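Local coordinates for porin (Rhodobacter capsulatus, PDB 2POR), which forms trimeric outer-membrane channels through which small hydrophilic solutes, up to about 0.6 kDa, diffuse passively, at residues G6-V12 with L295-F301; G99-P103 with G247-V251; E54-D58 with T112-P117. All blocks are in the same frame, centred on the assembly; numbering follows the deposited sequence.

Contact 1 of 3, residues G6-V12 with L295-F301; sequences GDARMGV and LGVKFKF. With C8E ((hydroxyethyloxy)tri(ethyloxy)octane), chain G; C8E ((hydroxyethyloxy)tri(ethyloxy)octane), chain F.
Ala8 O is held by two donors of the facing strand: Phe299 N donates to Ala8 O at 2.8 Å (N-H...O 157°). Lys298 CA adds a weaker CA-H...O contact to Ala8 O at 3.6 Å. Phe299 O returns the pattern, taking the N-H of Ala8 and a CA-H...O contact from Asp7, whose CA lies 3.2 Å from Phe299 O. Four reciprocal pairs of N-H...O bonds, from Gly6 and Phe301 to Val12 and Leu295, join the first strand to the last and so close the 16-stranded porin barrel. At the very end the carboxylate oxygen Phe301 O accepts from Gly6 N.

Side chains alternate between the two faces of the sheet. Those of the two strands on the face of Ala8, Met10, Val12, Leu295, Val297 and Phe299 are all apolar. Met10 CG, placed between its backbone N and carbonyl carbon (chi1 68°), runs alongside Val297 and touches its CG2 at 3.7 Å, and the extended chain carries CE to the edge of the Phe299 ring. The small Ala8 CB fits at the edges of both phenylalanine rings, 3.8 Å from Phe301 CE2. Phe41 of the second subunit stacks on Phe299, while nearer Leu295 the cover is detergent, with Val297 CG1 4.0 Å from C10 of one molecule.

The opposite face carries Asp7, Arg9, Lys298 and Lys300. Asp7 makes a salt bridge to Arg26, and Arg9 lies against Tyr91 and Thr92 of the loop inside the barrel. Between Gly11 and Gly296 the backbones come as close as 3.7 Å, CA to CA; side chains on both residues would run into the opposite strand.

The seam therefore separates two media: a greasy exterior suited to membrane and subunit packing, and a charged interior suited to a water-filled channel.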
loop_
_atom_site.group_PDB
_atom_site.type_symbol
_atom_site.label_atom_id
_atom_site.label_comp_id
_atom_site.label_asym_id
_atom_site.label_seq_id
_atom_site.Cartn_x
_atom_site.Cartn_y
_atom_site.Cartn_z
ATOM N N GLY A 6 -5.212 6.876 13.409
ATOM C CA GLY A 6 -5.317 5.449 13.128
ATOM C C GLY A 6 -6.255 4.785 14.070
ATOM O O GLY A 6 -6.869 5.389 14.965
ATOM N N ASP A 7 -6.433 3.499 13.853
ATOM C CA ASP A 7 -7.245 2.691 14.741
ATOM C C ASP A 7 -6.762 1.246 14.641
ATOM O O ASP A 7 -5.934 0.915 13.782
ATOM C CB ASP A 7 -8.751 2.788 14.396
ATOM C CG ASP A 7 -9.122 2.512 12.943
ATOM O OD1 ASP A 7 -8.807 1.449 12.431
ATOM O OD2 ASP A 7 -9.684 3.379 12.311
ATOM N N ALA A 8 -7.200 0.420 15.576
ATOM C CA ALA A 8 -6.821 -0.994 15.653
ATOM C C ALA A 8 -7.856 -1.697 16.513
ATOM O O ALA A 8 -8.688 -1.037 17.171
ATOM C CB ALA A 8 -5.438 -1.199 16.278
ATOM N N ARG A 9 -7.959 -3.031 16.419
ATOM C CA ARG A 9 -8.906 -3.789 17.216
ATOM C C ARG A 9 -8.385 -5.200 17.332
ATOM O O ARG A 9 -7.549 -5.619 16.508
ATOM C CB ARG A 9 -10.290 -3.758 16.562
ATOM C CG ARG A 9 -10.391 -4.581 15.293
ATOM C CD ARG A 9 -11.639 -4.184 14.585
ATOM N NE ARG A 9 -11.817 -5.098 13.468
ATOM C CZ ARG A 9 -12.708 -4.901 12.482
ATOM N NH1 ARG A 9 -13.503 -3.821 12.417
ATOM N NH2 ARG A 9 -12.764 -5.830 11.511
ATOM N N MET A 10 -8.727 -5.929 18.373
ATOM C CA MET A 10 -8.290 -7.315 18.530
ATOM C C MET A 10 -9.244 -8.008 19.479
ATOM O O MET A 10 -9.861 -7.351 20.322
ATOM C CB MET A 10 -6.856 -7.440 19.045
ATOM C CG MET A 10 -6.603 -7.008 20.458
ATOM S SD MET A 10 -4.918 -7.423 20.899
ATOM C CE MET A 10 -4.973 -6.364 22.290
ATOM N N GLY A 11 -9.535 -9.304 19.299
ATOM C CA GLY A 11 -10.499 -9.984 20.152
ATOM C C GLY A 11 -10.821 -11.303 19.508
ATOM O O GLY A 11 -9.984 -11.828 18.760
ATOM N N VAL A 12 -12.006 -11.821 19.782
ATOM C CA VAL A 12 -12.492 -13.120 19.255
ATOM C C VAL A 12 -13.844 -12.946 18.619
ATOM O O VAL A 12 -14.646 -12.128 19.080
ATOM C CB VAL A 12 -12.610 -14.209 20.358
ATOM C CG1 VAL A 12 -11.186 -14.604 20.708
ATOM C CG2 VAL A 12 -13.351 -13.738 21.601
ATOM N N LEU A 295 -16.203 -10.298 20.819
ATOM C CA LEU A 295 -15.820 -9.649 22.052
ATOM C C LEU A 295 -14.379 -9.254 21.896
ATOM O O LEU A 295 -13.515 -10.105 21.654
ATOM C CB LEU A 295 -15.970 -10.605 23.224
ATOM C CG LEU A 295 -15.549 -9.985 24.601
ATOM C CD1 LEU A 295 -16.459 -8.813 24.967
ATOM C CD2 LEU A 295 -15.669 -11.004 25.696
ATOM N N GLY A 296 -14.059 -7.965 22.013
ATOM C CA GLY A 296 -12.673 -7.567 21.887
ATOM C C GLY A 296 -12.490 -6.132 22.348
ATOM O O GLY A 296 -13.331 -5.597 23.072
ATOM N N VAL A 297 -11.404 -5.507 21.923
ATOM C CA VAL A 297 -11.081 -4.118 22.282
ATOM C C VAL A 297 -10.882 -3.287 21.029
ATOM O O VAL A 297 -10.384 -3.812 20.028
ATOM C CB VAL A 297 -9.794 -4.052 23.184
ATOM C CG1 VAL A 297 -10.127 -4.659 24.529
ATOM C CG2 VAL A 297 -8.632 -4.846 22.656
ATOM N N LYS A 298 -11.294 -2.029 20.985
ATOM C CA LYS A 298 -11.107 -1.161 19.830
ATOM C C LYS A 298 -10.217 -0.014 20.291
ATOM O O LYS A 298 -10.369 0.409 21.440
ATOM C CB LYS A 298 -12.416 -0.580 19.357
ATOM C CG LYS A 298 -13.234 -1.615 18.610
ATOM C CD LYS A 298 -14.577 -1.046 18.376
ATOM C CE LYS A 298 -14.431 -0.007 17.338
ATOM N NZ LYS A 298 -15.738 0.563 17.072
ATOM N N PHE A 299 -9.288 0.486 19.488
ATOM C CA PHE A 299 -8.339 1.524 19.870
ATOM C C PHE A 299 -8.386 2.626 18.847
ATOM O O PHE A 299 -8.576 2.367 17.648
ATOM C CB PHE A 299 -6.946 0.956 19.888
ATOM C CG PHE A 299 -6.693 -0.202 20.830
ATOM C CD1 PHE A 299 -7.145 -0.184 22.138
ATOM C CD2 PHE A 299 -5.967 -1.283 20.387
ATOM C CE1 PHE A 299 -6.874 -1.232 22.994
ATOM C CE2 PHE A 299 -5.701 -2.322 21.260
ATOM C CZ PHE A 299 -6.148 -2.306 22.560
ATOM N N LYS A 300 -8.252 3.876 19.231
ATOM C CA LYS A 300 -8.164 4.979 18.288
ATOM C C LYS A 300 -6.830 5.655 18.583
ATOM O O LYS A 300 -6.393 5.680 19.758
ATOM C CB LYS A 300 -9.268 5.956 18.515
ATOM C CG LYS A 300 -10.609 5.383 18.208
ATOM C CD LYS A 300 -11.583 6.482 17.777
ATOM C CE LYS A 300 -12.096 7.380 18.904
ATOM N NZ LYS A 300 -13.079 8.331 18.392
ATOM N N PHE A 301 -6.149 6.175 17.562
ATOM C CA PHE A 301 -4.806 6.697 17.700
ATOM C C PHE A 301 -4.686 8.026 16.999
ATOM O O PHE A 301 -5.534 8.359 16.168
ATOM C CB PHE A 301 -3.707 5.809 17.094
ATOM C CG PHE A 301 -3.686 4.431 17.715
ATOM C CD1 PHE A 301 -3.134 4.226 18.960
ATOM C CD2 PHE A 301 -4.198 3.351 17.012
ATOM C CE1 PHE A 301 -3.077 2.957 19.524
ATOM C CE2 PHE A 301 -4.135 2.084 17.584
ATOM C CZ PHE A 301 -3.579 1.874 18.832
ATOM O OXT PHE A 301 -3.731 8.748 17.328
HETATM C C1 C8E G . -7.369 -18.501 24.107
HETATM C C2 C8E G . -8.295 -17.262 24.124
HETATM C C3 C8E G . -7.493 -16.042 23.725
HETATM C C4 C8E G . -8.345 -14.787 23.756
HETATM C C5 C8E G . -7.462 -13.607 23.369
HETATM C C6 C8E G . -8.193 -12.281 23.498
HETATM C C7 C8E G . -7.302 -11.161 23.002
HETATM C C8 C8E G . -7.962 -9.793 23.061
HETATM O O9 C8E G . -8.131 -9.131 24.315
HETATM C C10 C8E G . -9.455 -8.601 24.523
HETATM C C11 C8E G . -10.615 -9.440 25.097
HETATM O O12 C8E G . -11.808 -8.769 25.552
HETATM C C13 C8E G . -11.888 -8.636 26.990
HETATM C C14 C8E G . -11.364 -7.412 27.777
HETATM O O15 C8E G . -9.959 -7.069 27.766
HETATM C C16 C8E G . -9.652 -5.791 28.363
HETATM C C17 C8E G . -8.632 -5.609 29.508
HETATM O O18 C8E G . -8.910 -5.998 30.856
HETATM C C19 C8E G . -9.557 -4.946 31.580
HETATM C C20 C8E G . -8.814 -4.207 32.703
HETATM O O21 C8E G . -9.567 -3.127 33.263
HETATM C C1 C8E F . -24.294 -8.300 24.464
HETATM C C2 C8E F . -22.784 -8.001 24.363
HETATM C C3 C8E F . -21.827 -9.165 24.668
HETATM C C4 C8E F . -21.658 -10.244 23.590
HETATM C C5 C8E F . -20.576 -11.191 24.094
HETATM C C6 C8E F . -20.429 -12.453 23.267
HETATM C C7 C8E F . -19.778 -13.579 24.090
HETATM C C8 C8E F . -18.242 -13.607 24.090
HETATM O O9 C8E F . -17.526 -14.277 25.159
HETATM C C10 C8E F . -17.026 -15.618 24.927
HETATM C C11 C8E F . -15.550 -15.943 24.627
HETATM O O12 C8E F . -15.165 -17.322 24.792
HETATM C C13 C8E F . -14.974 -18.080 23.581
HETATM C C14 C8E F . -13.719 -18.951 23.323
HETATM O O15 C8E F . -12.433 -18.414 22.940
HETATM C C16 C8E F . -11.950 -18.972 21.706
HETATM C C17 C8E F . -10.486 -18.815 21.325
HETATM O O18 C8E F . -10.016 -19.377 20.103
HETATM C C19 C8E F . -8.919 -20.253 20.368
HETATM C C20 C8E F . -9.157 -21.758 20.302
HETATM O O21 C8E F . -8.043 -22.545 20.725
#

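Contact 2 of 3, residues G99-P103 with G247-V251; sequences GNDIP and GYVQV. With CA (calcium ion), chain C.
The Tyr248 ring carries Asn100 on one face: Asn100 CA sits 3.9 Å from the ring centroid, 14° off the normal, a CH-pi contact, and Asn100 CB lies over the CE2 side of the same face. Gly99 O meets the ring obliquely near CE1. This is where the long loop that porins fold into the barrel lumen, narrowing the channel, rests against the wall strand 243-254.

The second flat group, the amide of Gln250, ties down the loop backbone. Its NE2 donates to two carbonyls: the bond to Asp101 O, 3.0 Å, is almost straight at 178° and lies in the amide plane, although the nitrogen stands well above the carbonyl plane. The other, to Gly99 O, also 3.0 Å, is more bent (132°). Both N-H groups of one glutamine are thus spent on carbonyls two residues apart, which probably helps to hold the backbone of residues 99-101 in place. Gln250 OE1 bonds to Tyr200 OH and passes Pro103 CD, so the rotation of the amide is set from both ends. The extended glutamine chain has the length to span from the wall to the loop.

The positive phi of Gly99 is a conformation that favours glycine. Its carbonyl carbon, Gly99 C, lies 3.2 Å from Tyr248 OH. A water bonds to this hydroxyl and, weakly, to Gly99 N.

Beyond the ring the loop turns to metal. Asn100 ND2 gives a hydrogen bond to Leu86 O, leaving the amide oxygen for calcium, with Asp93 and Asp95 as further ligands. Asn100 OD1 binds the ion at 2.3 Å and Asp101 OD1 at 2.2 Å, while a calcium-bound water donates to the other carboxylate oxygen, Asp101 OD2, at 2.8 Å.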
loop_
_atom_site.group_PDB
_atom_site.type_symbol
_atom_site.label_atom_id
_atom_site.label_comp_id
_atom_site.label_asym_id
_atom_site.label_seq_id
_atom_site.Cartn_x
_atom_site.Cartn_y
_atom_site.Cartn_z
ATOM N N GLY A 99 -26.371 -6.636 9.162
ATOM C CA GLY A 99 -25.644 -5.504 9.696
ATOM C C GLY A 99 -26.466 -4.288 10.036
ATOM O O GLY A 99 -27.673 -4.197 9.833
ATOM N N ASN A 100 -25.783 -3.273 10.520
ATOM C CA ASN A 100 -26.427 -2.051 11.020
ATOM C C ASN A 100 -26.609 -1.033 9.936
ATOM O O ASN A 100 -27.283 -0.030 10.109
ATOM C CB ASN A 100 -25.548 -1.479 12.149
ATOM C CG ASN A 100 -24.187 -1.020 11.642
ATOM O OD1 ASN A 100 -23.385 -1.789 11.108
ATOM N ND2 ASN A 100 -23.887 0.265 11.747
ATOM N N ASP A 101 -25.992 -1.192 8.777
ATOM C CA ASP A 101 -26.015 -0.191 7.730
ATOM C C ASP A 101 -27.370 -0.015 7.139
ATOM O O ASP A 101 -28.082 -0.990 6.957
ATOM C CB ASP A 101 -25.049 -0.573 6.618
ATOM C CG ASP A 101 -23.615 -0.841 7.085
ATOM O OD1 ASP A 101 -23.289 -1.386 8.168
ATOM O OD2 ASP A 101 -22.773 -0.452 6.305
ATOM N N ILE A 102 -27.787 1.191 6.855
ATOM C CA ILE A 102 -29.071 1.383 6.239
ATOM C C ILE A 102 -28.889 1.052 4.747
ATOM O O ILE A 102 -27.837 1.382 4.182
ATOM C CB ILE A 102 -29.526 2.870 6.520
ATOM C CG1 ILE A 102 -29.959 3.000 7.991
ATOM C CG2 ILE A 102 -30.661 3.300 5.580
ATOM C CD1 ILE A 102 -30.378 4.465 8.357
ATOM N N PRO A 103 -29.878 0.422 4.062
ATOM C CA PRO A 103 -29.729 -0.061 2.690
ATOM C C PRO A 103 -29.915 1.014 1.653
ATOM O O PRO A 103 -30.938 1.054 0.956
ATOM C CB PRO A 103 -30.745 -1.200 2.598
ATOM C CG PRO A 103 -31.856 -0.765 3.528
ATOM C CD PRO A 103 -31.102 -0.135 4.681
ATOM N N GLY A 247 -28.942 -1.254 20.134
ATOM C CA GLY A 247 -29.317 -2.310 19.230
ATOM C C GLY A 247 -30.128 -1.734 18.112
ATOM O O GLY A 247 -30.458 -0.547 18.154
ATOM N N TYR A 248 -30.482 -2.557 17.124
ATOM C CA TYR A 248 -31.238 -2.082 15.985
ATOM C C TYR A 248 -32.078 -3.252 15.460
ATOM O O TYR A 248 -31.769 -4.418 15.782
ATOM C CB TYR A 248 -30.286 -1.588 14.872
ATOM C CG TYR A 248 -29.384 -2.677 14.281
ATOM C CD1 TYR A 248 -29.876 -3.460 13.248
ATOM C CD2 TYR A 248 -28.126 -2.962 14.795
ATOM C CE1 TYR A 248 -29.127 -4.512 12.742
ATOM C CE2 TYR A 248 -27.367 -4.023 14.288
ATOM C CZ TYR A 248 -27.875 -4.807 13.245
ATOM O OH TYR A 248 -27.177 -5.886 12.691
ATOM N N VAL A 249 -33.084 -2.973 14.642
ATOM C CA VAL A 249 -33.795 -4.040 13.937
ATOM C C VAL A 249 -34.204 -3.422 12.612
ATOM O O VAL A 249 -34.550 -2.234 12.511
ATOM C CB VAL A 249 -35.017 -4.555 14.770
ATOM C CG1 VAL A 249 -36.076 -3.491 14.942
ATOM C CG2 VAL A 249 -35.612 -5.756 14.047
ATOM N N GLN A 250 -34.040 -4.186 11.534
ATOM C CA GLN A 250 -34.359 -3.700 10.218
ATOM C C GLN A 250 -35.109 -4.828 9.518
ATOM O O GLN A 250 -34.927 -6.009 9.870
ATOM C CB GLN A 250 -33.133 -3.428 9.365
ATOM C CG GLN A 250 -32.052 -2.662 10.040
ATOM C CD GLN A 250 -31.138 -2.045 9.022
ATOM O OE1 GLN A 250 -31.576 -1.326 8.139
ATOM N NE2 GLN A 250 -29.844 -2.280 9.055
ATOM N N VAL A 251 -35.981 -4.464 8.585
ATOM C CA VAL A 251 -36.557 -5.483 7.741
ATOM C C VAL A 251 -36.490 -4.965 6.331
ATOM O O VAL A 251 -36.583 -3.769 6.003
ATOM C CB VAL A 251 -38.051 -5.918 8.127
ATOM C CG1 VAL A 251 -38.433 -5.345 9.454
ATOM C CG2 VAL A 251 -39.017 -5.606 7.032
HETATM CA CA CA C . -21.654 -1.987 9.589
HETATM O O HOH W 1 -27.738 -8.439 11.719
HETATM O O HOH W 2 -21.383 0.234 10.431
HETATM O O HOH W 3 -20.576 -1.071 7.848
#

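Contact 3 of 3, residues E54-D58 with T112-P117; sequences ETGED and TAEDNP. With CA (calcium ion), chain D.
Glu57 lies along the peptide between Ala113 and Glu114 with nearly every atom of its side chain. CB starts 3.6 Å from Ala113 O; CG, anti to the backbone N (chi1 178°), passes over Ala113 C; CD arrives 3.6 Å from Glu114 N, and OE1 ends against Glu114 CB at 3.9 Å. At the other tip a water lies 3.0 Å from Glu57 OE2 and 2.7 Å from Thr112 O, placed to donate to either, though other acceptors compete for its protons. With an alanine here only CB would remain, and the Ala113-Glu114 peptide would probably lose its cover and the water its carboxylate partner.

What the glutamate covers is a type II beta turn from Ala113 to Asn116, near the end of the long loop before strand 118-125. The loop after helix 50-53 packs against it. Thr55 OG1 accepts a long, weak hydrogen bond from Asp115 N, 3.4 Å but nearly straight, and is also weakly bonded to Gly52 O; Asp115 CA lies 3.3 Å from Thr55 O, a CA-H...O contact. Gly56 has positive phi (103°) and lies against the Pro117 ring, where a CB would press on Pro117 CD, so glycine fits on both counts. The Thr112 methyl, CG2, touches Glu57 O at van der Waals distance.

Asn116 turns away from this interface and binds calcium through OD1 at 2.2 Å, its ND2 being bonded to Leu111 O. Asp136 OD1 and the backbone carbonyls of Lys138 and Gly140 join it, as does Asn20 OD1 of the third subunit, making the ion a bridge between chains.

Direct polar bonding across the contact is therefore thin: van der Waals cover, CA-H contacts and water carry it, while the turn's own backbone bonds and the calcium probably supply much of its rigidity.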
loop_
_atom_site.group_PDB
_atom_site.type_symbol
_atom_site.label_atom_id
_atom_site.label_comp_id
_atom_site.label_asym_id
_atom_site.label_seq_id
_atom_site.Cartn_x
_atom_site.Cartn_y
_atom_site.Cartn_z
ATOM N N GLU A 54 -4.901 6.579 -5.542
ATOM C CA GLU A 54 -4.240 7.129 -6.690
ATOM C C GLU A 54 -5.065 7.057 -7.992
ATOM O O GLU A 54 -4.670 7.714 -8.953
ATOM C CB GLU A 54 -2.911 6.405 -6.781
ATOM C CG GLU A 54 -1.866 7.087 -7.698
ATOM C CD GLU A 54 -1.745 6.562 -9.145
ATOM O OE1 GLU A 54 -2.142 5.427 -9.392
ATOM O OE2 GLU A 54 -1.258 7.272 -10.027
ATOM N N THR A 55 -6.211 6.357 -8.143
ATOM C CA THR A 55 -7.000 6.382 -9.378
ATOM C C THR A 55 -8.381 6.981 -9.131
ATOM O O THR A 55 -9.165 7.115 -10.059
ATOM C CB THR A 55 -7.161 4.919 -9.937
ATOM O OG1 THR A 55 -8.177 4.308 -9.149
ATOM C CG2 THR A 55 -5.900 4.082 -9.840
ATOM N N GLY A 56 -8.795 7.323 -7.896
ATOM C CA GLY A 56 -10.117 7.895 -7.631
ATOM C C GLY A 56 -11.076 6.892 -7.052
ATOM O O GLY A 56 -12.210 7.178 -6.672
ATOM N N GLU A 57 -10.629 5.641 -6.971
ATOM C CA GLU A 57 -11.473 4.560 -6.504
ATOM C C GLU A 57 -11.704 4.580 -5.000
ATOM O O GLU A 57 -12.742 4.112 -4.501
ATOM C CB GLU A 57 -10.805 3.258 -6.917
ATOM C CG GLU A 57 -11.612 2.060 -6.425
ATOM C CD GLU A 57 -11.126 0.686 -6.864
ATOM O OE1 GLU A 57 -10.002 0.576 -7.350
ATOM O OE2 GLU A 57 -11.893 -0.270 -6.709
ATOM N N ASP A 58 -10.674 5.014 -4.241
ATOM C CA ASP A 58 -10.758 5.048 -2.789
ATOM C C ASP A 58 -10.337 6.456 -2.318
ATOM O O ASP A 58 -9.653 7.157 -3.058
ATOM C CB ASP A 58 -9.813 4.069 -2.166
ATOM C CG ASP A 58 -10.247 2.611 -2.336
ATOM O OD1 ASP A 58 -11.433 2.308 -2.212
ATOM O OD2 ASP A 58 -9.366 1.797 -2.570
ATOM N N THR A 112 -18.538 3.136 -7.740
ATOM C CA THR A 112 -17.184 3.671 -7.656
ATOM C C THR A 112 -16.224 2.557 -8.052
ATOM O O THR A 112 -16.398 1.428 -7.581
ATOM C CB THR A 112 -16.899 4.128 -6.206
ATOM O OG1 THR A 112 -18.071 4.825 -5.788
ATOM C CG2 THR A 112 -15.633 4.948 -6.095
ATOM N N ALA A 113 -15.191 2.817 -8.839
ATOM C CA ALA A 113 -14.270 1.786 -9.274
ATOM C C ALA A 113 -12.989 2.442 -9.756
ATOM O O ALA A 113 -12.897 3.677 -9.761
ATOM C CB ALA A 113 -14.926 1.004 -10.432
ATOM N N GLU A 114 -12.020 1.631 -10.209
ATOM C CA GLU A 114 -10.771 2.125 -10.709
ATOM C C GLU A 114 -11.033 3.151 -11.777
ATOM O O GLU A 114 -11.898 2.981 -12.629
ATOM C CB GLU A 114 -9.996 0.949 -11.229
ATOM C CG GLU A 114 -8.673 1.405 -11.832
ATOM C CD GLU A 114 -7.651 0.333 -12.242
ATOM O OE1 GLU A 114 -7.985 -0.848 -12.242
ATOM O OE2 GLU A 114 -6.510 0.686 -12.559
ATOM N N ASP A 115 -10.390 4.312 -11.668
ATOM C CA ASP A 115 -10.567 5.443 -12.579
ATOM C C ASP A 115 -11.980 5.956 -12.700
ATOM O O ASP A 115 -12.404 6.578 -13.695
ATOM C CB ASP A 115 -10.118 5.108 -13.996
ATOM C CG ASP A 115 -8.661 4.806 -14.179
ATOM O OD1 ASP A 115 -7.832 5.297 -13.407
ATOM O OD2 ASP A 115 -8.353 4.089 -15.123
ATOM N N ASN A 116 -12.756 5.692 -11.658
ATOM C CA ASN A 116 -14.139 6.066 -11.731
ATOM C C ASN A 116 -14.599 6.556 -10.353
ATOM O O ASN A 116 -15.266 5.843 -9.587
ATOM C CB ASN A 116 -14.980 4.850 -12.239
ATOM C CG ASN A 116 -16.338 5.386 -12.672
ATOM O OD1 ASN A 116 -16.484 6.256 -13.592
ATOM N ND2 ASN A 116 -17.364 4.845 -11.995
ATOM N N PRO A 117 -14.255 7.808 -9.981
ATOM C CA PRO A 117 -14.764 8.428 -8.769
ATOM C C PRO A 117 -16.230 8.839 -8.911
ATOM O O PRO A 117 -16.707 9.042 -10.038
ATOM C CB PRO A 117 -13.796 9.588 -8.566
ATOM C CG PRO A 117 -13.481 10.035 -9.978
ATOM C CD PRO A 117 -13.342 8.696 -10.696
HETATM CA CA CA D . -16.246 7.436 -15.390
HETATM O O HOH W 4 -14.739 0.102 -5.868
HETATM O O HOH W 5 -14.351 8.299 -14.304
#

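Contact 1 zips the first strand to the last and closes the barrel wall; contacts 2 and 3 both secure the long loop between strands 68-73 and 118-125, and they do so on opposite sides of the chain's centre, about 28 Å apart between centres. The loop is thus held at a point inside the lumen and again near its return to the wall, each close to a calcium ion of its own. Contact 1 lies about 22 Å from contact 2 between centres, yet the side chain of Arg9 comes within about 9 Å of the calcium of contact 2. Contacts 1 and 3 each meet a neighbouring subunit, whereas residues 99-103 and 247-251 touch none.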